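Local coordinates for protein NALP (Neisseria meningitidis, PDB 1UYN) that forms the outer-membrane beta-barrel translocator domain of an autotransporter, a hydrophilic pore for delivering its protease passenger domain to the cell surface, at residues R27-V32 with K124-Y129; D274-F277 with W281-L284. All coordinates share one frame; numbering follows the deposited sequence.

Contact 1 (R27-V32 with K124-Y129); sequences RRLKAV and KGLFSY
Leu29, on the helix segment 27-32, faces Leu126 and Ser128 on the strand segment 124-129. The two axes approach to 9.5 Å, and their N-to-C directions differ by 134°. The CA atoms of Leu29 and Ser128 are 7.4 Å apart. This is the helix-in-barrel architecture of the autotransporter translocator domain: helix 12-34 runs through the pore of the 12-stranded barrel, and strand 121-139 is part of the wall.

The contact is small and apolar, with 175 Å² buried in all. Leu29 carries it. Its CG lies anti to the backbone N (chi1 -169°), which sends both methyls down onto the wall. CD2 meets Leu126 CD1 at 3.9 Å, the two side chains being turned at an angle to each other. CD1 sits over the strand and reaches Ser128 CB at 4.0 Å. Phe110 on strand 100-117 also touches Leu29, as does Gln156 on strand 145-163, so the leucine packs against three adjacent strands. CB of Phe127 leaves the strand on the other side, away from the helix, consistent with the outer face of a transmembrane strand.

Polar groups of the helix bond to other parts of the wall: Arg27 to Asp52 and Lys30 to Glu233. The nearest atom of Ser128 to Leu29 CD1 is CB; its OG is hydrogen-bonded to Gln156 OE1.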
ATOM      1  N   ARG A  27      -0.334  -1.391   0.608  1.00 21.41           N
ATOM      2  CA  ARG A  27      -0.448  -0.915   1.970  1.00 22.21           C
ATOM      3  C   ARG A  27      -1.078   0.474   1.970  1.00 22.59           C
ATOM      4  O   ARG A  27      -1.868   0.786   2.877  1.00 22.61           O
ATOM      5  CB  ARG A  27       0.892  -0.904   2.680  1.00 22.66           C
ATOM      6  CG  ARG A  27       1.475  -2.304   2.908  1.00 22.89           C
ATOM      7  CD  ARG A  27       2.745  -2.246   3.692  1.00 23.72           C
ATOM      8  NE  ARG A  27       3.824  -1.879   2.803  1.00 25.54           N
ATOM      9  CZ  ARG A  27       4.408  -2.741   1.998  1.00 29.31           C
ATOM     10  NH1 ARG A  27       4.014  -4.018   1.987  1.00 30.93           N
ATOM     11  NH2 ARG A  27       5.392  -2.341   1.205  1.00 30.00           N
ATOM     12  N   ARG A  28      -0.771   1.291   0.958  1.00 21.72           N
ATOM     13  CA  ARG A  28      -1.397   2.608   0.882  1.00 21.67           C
ATOM     14  C   ARG A  28      -2.899   2.462   0.852  1.00 21.42           C
ATOM     15  O   ARG A  28      -3.607   3.225   1.500  1.00 20.90           O
ATOM     16  CB  ARG A  28      -0.932   3.409  -0.345  1.00 21.41           C
ATOM     17  CG  ARG A  28       0.514   3.759  -0.257  1.00 22.69           C
ATOM     18  CD  ARG A  28       1.059   4.469  -1.455  1.00 25.71           C
ATOM     19  NE  ARG A  28       2.523   4.644  -1.364  1.00 25.42           N
ATOM     20  CZ  ARG A  28       3.410   4.069  -2.176  1.00 25.15           C
ATOM     21  NH1 ARG A  28       3.031   3.229  -3.156  1.00 27.65           N
ATOM     22  NH2 ARG A  28       4.697   4.307  -1.998  1.00 23.40           N
ATOM     23  N   LEU A  29      -3.382   1.488   0.092  1.00 21.88           N
ATOM     24  CA  LEU A  29      -4.810   1.219   0.017  1.00 22.37           C
ATOM     25  C   LEU A  29      -5.366   0.713   1.381  1.00 22.98           C
ATOM     26  O   LEU A  29      -6.486   1.062   1.784  1.00 22.08           O
ATOM     27  CB  LEU A  29      -5.083   0.200  -1.082  1.00 22.45           C
ATOM     28  CG  LEU A  29      -6.578   0.061  -1.410  1.00 22.20           C
ATOM     29  CD1 LEU A  29      -7.110   1.290  -2.171  1.00 22.78           C
ATOM     30  CD2 LEU A  29      -6.869  -1.198  -2.139  1.00 18.51           C
ATOM     31  N   LYS A  30      -4.582  -0.114   2.075  1.00 23.59           N
ATOM     32  CA  LYS A  30      -4.975  -0.625   3.389  1.00 24.26           C
ATOM     33  C   LYS A  30      -5.285   0.551   4.294  1.00 23.01           C
ATOM     34  O   LYS A  30      -6.266   0.546   5.009  1.00 23.58           O
ATOM     35  CB  LYS A  30      -3.851  -1.464   4.022  1.00 25.26           C
ATOM     36  CG  LYS A  30      -4.135  -2.973   4.236  1.00 29.65           C
ATOM     37  CD  LYS A  30      -2.792  -3.869   4.072  1.00 35.59           C
ATOM     38  CE  LYS A  30      -2.810  -4.797   2.813  1.00 36.92           C
ATOM     39  NZ  LYS A  30      -1.460  -4.930   2.072  1.00 39.64           N
ATOM     40  N   ALA A  31      -4.454   1.569   4.229  1.00 21.90           N
ATOM     41  CA  ALA A  31      -4.516   2.711   5.128  1.00 21.45           C
ATOM     42  C   ALA A  31      -5.808   3.547   4.942  1.00 21.56           C
ATOM     43  O   ALA A  31      -6.423   4.039   5.888  1.00 21.15           O
ATOM     44  CB  ALA A  31      -3.253   3.576   4.920  1.00 20.46           C
ATOM     45  N   VAL A  32      -6.205   3.700   3.701  1.00 21.51           N
ATOM     46  CA  VAL A  32      -7.428   4.382   3.359  1.00 21.68           C
ATOM     47  C   VAL A  32      -8.647   3.544   3.790  1.00 22.15           C
ATOM     48  O   VAL A  32      -9.679   4.083   4.194  1.00 21.80           O
ATOM     49  CB  VAL A  32      -7.428   4.616   1.817  1.00 21.80           C
ATOM     50  CG1 VAL A  32      -8.771   5.151   1.284  1.00 22.19           C
ATOM     51  CG2 VAL A  32      -6.300   5.550   1.459  1.00 21.76           C
ATOM     52  N   LYS A 124     -16.883  -3.465   2.270  1.00 16.28           N
ATOM     53  CA  LYS A 124     -16.088  -2.350   1.736  1.00 16.23           C
ATOM     54  C   LYS A 124     -15.779  -2.513   0.238  1.00 15.91           C
ATOM     55  O   LYS A 124     -15.396  -3.578  -0.187  1.00 16.56           O
ATOM     56  CB  LYS A 124     -14.732  -2.273   2.441  1.00 16.03           C
ATOM     57  CG  LYS A 124     -14.730  -1.856   3.904  1.00 16.32           C
ATOM     58  CD  LYS A 124     -13.258  -1.589   4.413  1.00 15.21           C
ATOM     59  CE  LYS A 124     -13.220  -1.178   5.919  1.00 13.93           C
ATOM     60  NZ  LYS A 124     -11.968  -1.584   6.564  1.00 12.31           N
ATOM     61  N   GLY A 125     -15.939  -1.451  -0.537  1.00 15.79           N
ATOM     62  CA  GLY A 125     -15.399  -1.321  -1.883  1.00 15.54           C
ATOM     63  C   GLY A 125     -14.245  -0.344  -1.852  1.00 16.23           C
ATOM     64  O   GLY A 125     -14.312   0.654  -1.194  1.00 17.40           O
ATOM     65  N   LEU A 126     -13.155  -0.667  -2.523  1.00 17.54           N
ATOM     66  CA  LEU A 126     -11.957   0.175  -2.606  1.00 18.06           C
ATOM     67  C   LEU A 126     -11.571   0.335  -4.080  1.00 18.70           C
ATOM     68  O   LEU A 126     -11.738  -0.574  -4.868  1.00 16.78           O
ATOM     69  CB  LEU A 126     -10.782  -0.462  -1.847  1.00 17.66           C
ATOM     70  CG  LEU A 126     -11.092  -0.943  -0.417  1.00 17.60           C
ATOM     71  CD1 LEU A 126     -10.010  -1.806   0.141  1.00 17.22           C
ATOM     72  CD2 LEU A 126     -11.341   0.226   0.516  1.00 16.42           C
ATOM     73  N   PHE A 127     -11.084   1.513  -4.432  1.00 20.50           N
ATOM     74  CA  PHE A 127     -10.582   1.789  -5.775  1.00 22.45           C
ATOM     75  C   PHE A 127      -9.401   2.763  -5.687  1.00 22.47           C
ATOM     76  O   PHE A 127      -9.350   3.644  -4.838  1.00 24.52           O
ATOM     77  CB  PHE A 127     -11.689   2.386  -6.635  1.00 23.16           C
ATOM     78  CG  PHE A 127     -11.214   2.889  -7.966  1.00 27.15           C
ATOM     79  CD1 PHE A 127     -11.023   1.999  -9.031  1.00 30.32           C
ATOM     80  CD2 PHE A 127     -10.929   4.242  -8.167  1.00 30.17           C
ATOM     81  CE1 PHE A 127     -10.569   2.442 -10.286  1.00 28.63           C
ATOM     82  CE2 PHE A 127     -10.492   4.693  -9.437  1.00 30.09           C
ATOM     83  CZ  PHE A 127     -10.309   3.781 -10.482  1.00 29.90           C
ATOM     84  N   SER A 128      -8.438   2.610  -6.556  1.00 22.13           N
ATOM     85  CA  SER A 128      -7.316   3.530  -6.585  1.00 20.88           C
ATOM     86  C   SER A 128      -6.792   3.622  -8.006  1.00 20.57           C
ATOM     87  O   SER A 128      -6.881   2.671  -8.809  1.00 20.05           O
ATOM     88  CB  SER A 128      -6.232   3.077  -5.628  1.00 20.73           C
ATOM     89  OG  SER A 128      -5.557   1.953  -6.163  1.00 20.72           O
ATOM     90  N   TYR A 129      -6.313   4.812  -8.330  1.00 20.15           N
ATOM     91  CA  TYR A 129      -5.717   5.076  -9.624  1.00 20.14           C
ATOM     92  C   TYR A 129      -4.500   5.855  -9.258  1.00 20.29           C
ATOM     93  O   TYR A 129      -4.622   6.909  -8.633  1.00 19.94           O
ATOM     94  CB  TYR A 129      -6.624   5.912 -10.542  1.00 19.62           C
ATOM     95  CG  TYR A 129      -6.054   6.127 -11.919  1.00 21.34           C
ATOM     96  CD1 TYR A 129      -5.202   7.195 -12.191  1.00 23.21           C
ATOM     97  CD2 TYR A 129      -6.342   5.253 -12.945  1.00 24.54           C
ATOM     98  CE1 TYR A 129      -4.679   7.397 -13.474  1.00 25.78           C
ATOM     99  CE2 TYR A 129      -5.821   5.434 -14.234  1.00 26.18           C
ATOM    100  CZ  TYR A 129      -4.993   6.509 -14.508  1.00 27.98           C
ATOM    101  OH  TYR A 129      -4.468   6.678 -15.815  1.00 29.01           O
TER

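Contact 2 (D274-F277 with W281-L284)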
ATOM      1  N   ASP A 274      -5.305   4.799  17.954  1.00 30.23           N
ATOM      2  CA  ASP A 274      -5.953   6.121  17.699  1.00 31.51           C
ATOM      3  C   ASP A 274      -6.047   6.883  19.038  1.00 31.24           C
ATOM      4  O   ASP A 274      -6.451   6.291  20.025  1.00 30.99           O
ATOM      5  CB  ASP A 274      -7.426   5.995  17.225  1.00 32.31           C
ATOM      6  CG  ASP A 274      -7.616   5.302  15.852  1.00 36.03           C
ATOM      7  OD1 ASP A 274      -7.604   4.037  15.762  1.00 40.84           O
ATOM      8  OD2 ASP A 274      -7.898   5.951  14.815  1.00 39.74           O
ATOM      9  N   VAL A 275      -5.734   8.177  19.086  1.00 30.96           N
ATOM     10  CA  VAL A 275      -6.041   8.967  20.278  1.00 31.06           C
ATOM     11  C   VAL A 275      -6.806  10.261  19.951  1.00 31.26           C
ATOM     12  O   VAL A 275      -6.437  10.963  19.027  1.00 31.51           O
ATOM     13  CB  VAL A 275      -4.749   9.273  21.130  1.00 31.09           C
ATOM     14  CG1 VAL A 275      -3.818   8.067  21.175  1.00 30.98           C
ATOM     15  CG2 VAL A 275      -3.995  10.504  20.633  1.00 31.37           C
ATOM     16  N   GLU A 276      -7.870  10.567  20.704  1.00 31.69           N
ATOM     17  CA  GLU A 276      -8.566  11.877  20.642  1.00 31.89           C
ATOM     18  C   GLU A 276      -7.876  12.900  21.539  1.00 31.35           C
ATOM     19  O   GLU A 276      -7.939  12.759  22.749  1.00 30.71           O
ATOM     20  CB  GLU A 276     -10.032  11.743  21.088  1.00 32.17           C
ATOM     21  CG  GLU A 276     -10.915  10.849  20.206  1.00 34.60           C
ATOM     22  CD  GLU A 276     -11.200  11.437  18.817  1.00 38.26           C
ATOM     23  OE1 GLU A 276     -11.211  12.690  18.659  1.00 40.50           O
ATOM     24  OE2 GLU A 276     -11.401  10.640  17.871  1.00 40.39           O
ATOM     25  N   PHE A 277      -7.214  13.906  20.950  1.00 31.18           N
ATOM     26  CA  PHE A 277      -6.507  14.969  21.709  1.00 31.39           C
ATOM     27  C   PHE A 277      -7.417  16.041  22.283  1.00 31.14           C
ATOM     28  O   PHE A 277      -7.046  16.726  23.237  1.00 30.76           O
ATOM     29  CB  PHE A 277      -5.461  15.689  20.849  1.00 31.59           C
ATOM     30  CG  PHE A 277      -4.280  14.840  20.506  1.00 33.27           C
ATOM     31  CD1 PHE A 277      -3.559  14.201  21.510  1.00 34.16           C
ATOM     32  CD2 PHE A 277      -3.908  14.642  19.176  1.00 34.33           C
ATOM     33  CE1 PHE A 277      -2.481  13.398  21.194  1.00 35.27           C
ATOM     34  CE2 PHE A 277      -2.834  13.827  18.857  1.00 34.92           C
ATOM     35  CZ  PHE A 277      -2.118  13.206  19.862  1.00 34.82           C
ATOM     36  N   TRP A 281      -9.311  17.312  17.263  1.00 24.22           N
ATOM     37  CA  TRP A 281      -8.074  16.649  16.818  1.00 24.15           C
ATOM     38  C   TRP A 281      -7.883  15.200  17.290  1.00 24.04           C
ATOM     39  O   TRP A 281      -8.067  14.890  18.434  1.00 25.09           O
ATOM     40  CB  TRP A 281      -6.877  17.490  17.262  1.00 23.66           C
ATOM     41  CG  TRP A 281      -6.905  18.865  16.694  1.00 22.67           C
ATOM     42  CD1 TRP A 281      -7.405  19.994  17.289  1.00 21.57           C
ATOM     43  CD2 TRP A 281      -6.391  19.277  15.414  1.00 20.46           C
ATOM     44  NE1 TRP A 281      -7.238  21.078  16.455  1.00 22.72           N
ATOM     45  CE2 TRP A 281      -6.619  20.666  15.297  1.00 22.02           C
ATOM     46  CE3 TRP A 281      -5.758  18.616  14.370  1.00 21.97           C
ATOM     47  CZ2 TRP A 281      -6.251  21.393  14.175  1.00 19.94           C
ATOM     48  CZ3 TRP A 281      -5.405  19.335  13.237  1.00 23.55           C
ATOM     49  CH2 TRP A 281      -5.653  20.714  13.158  1.00 22.78           C
ATOM     50  N   ASN A 282      -7.555  14.301  16.389  1.00 25.06           N
ATOM     51  CA  ASN A 282      -7.080  12.970  16.757  1.00 25.43           C
ATOM     52  C   ASN A 282      -5.716  12.684  16.122  1.00 25.07           C
ATOM     53  O   ASN A 282      -5.284  13.361  15.201  1.00 23.84           O
ATOM     54  CB  ASN A 282      -8.093  11.884  16.395  1.00 25.87           C
ATOM     55  CG  ASN A 282      -8.273  11.733  14.913  1.00 29.52           C
ATOM     56  OD1 ASN A 282      -8.936  12.568  14.283  1.00 34.77           O
ATOM     57  ND2 ASN A 282      -7.659  10.682  14.322  1.00 33.05           N
ATOM     58  N   GLY A 283      -5.032  11.701  16.688  1.00 25.18           N
ATOM     59  CA  GLY A 283      -3.707  11.295  16.272  1.00 25.05           C
ATOM     60  C   GLY A 283      -3.779   9.801  16.012  1.00 25.23           C
ATOM     61  O   GLY A 283      -4.785   9.153  16.272  1.00 25.15           O
ATOM     62  N   LEU A 284      -2.702   9.253  15.482  1.00 25.46           N
ATOM     63  CA  LEU A 284      -2.745   7.937  14.887  1.00 25.39           C
ATOM     64  C   LEU A 284      -1.351   7.362  14.785  1.00 24.80           C
ATOM     65  O   LEU A 284      -0.478   8.024  14.284  1.00 25.34           O
ATOM     66  CB  LEU A 284      -3.314   8.073  13.492  1.00 25.96           C
ATOM     67  CG  LEU A 284      -3.995   6.809  13.044  1.00 27.69           C
ATOM     68  CD1 LEU A 284      -5.456   6.901  13.419  1.00 30.06           C
ATOM     69  CD2 LEU A 284      -3.804   6.606  11.590  1.00 27.90           C
TER
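Asp274 and Leu284 reach their shared place by different torsions: CG of Asp274 is anti to its carbonyl carbon, whereas CG of Leu284 is anti to its backbone N. The two side chains then lie side by side and point the same way; how closely the Leu284 methyl nears the carboxylate is doubtful at this resolution. On the same face, the chain of Glu276 bends at chi2 (-69°). The bend brings the carboxylate toward Asn282 CB, 3.8 Å from Glu276 OE2, with its plane turned 34° from that of the amide. Glu276 OE2 has a stronger partner in Arg44, with which it forms a salt bridge.

The segments are the paired ends of the beta hairpin made by strands 265-278 and 281-292, closed by a short turn. This is consistent with the periplasmic end of the barrel, where outer-membrane barrels usually have their short turns. Val275 and Gly283 form a hydrogen-bonded antiparallel pair. Val275 N gives a 3.1 Å bond to Gly283 O, and Gly283 N returns one of 2.8 Å to Val275 O. Asp274 with Leu284 and Glu276 with Asn282 are the flanking non-hydrogen-bonded pairs. Next to the turn, Phe277 N donates to Trp281 O at 2.8 Å; this bond is more bent, 140° at the hydrogen.

Gly283 has no side chain on the face of Val275, and the Phe277 ring fills the place over it. CE2 comes 3.7 Å from Gly283 CA, while Val275 CG2 lies over one ring face, offset toward the rim. Phe277 CB packs against Trp281 CB at 4.3 Å, and the indole meets the Tyr306 ring edge-to-face.

Contact 1 comes first along the chain and closes before contact 2 opens. Their centres are 21 Å apart and their nearest atoms about 7 Å, so they do not touch. Both reach the same closed sheet. Contact 1 seats helix 12-34 against the inside of strand 121-139. Contact 2 joins two neighbouring wall strands, 265-278 and 281-292, close to the barrel end. The centre of contact 1 is about 8 Å, and that of contact 2 about 22 Å, from the centre of the chain. Arg301 on strand 295-307 touches Ala31 of the helix and Leu284 of the hairpin. Contact 1 thus ties the pore helix to the wall; contact 2 pairs wall strands.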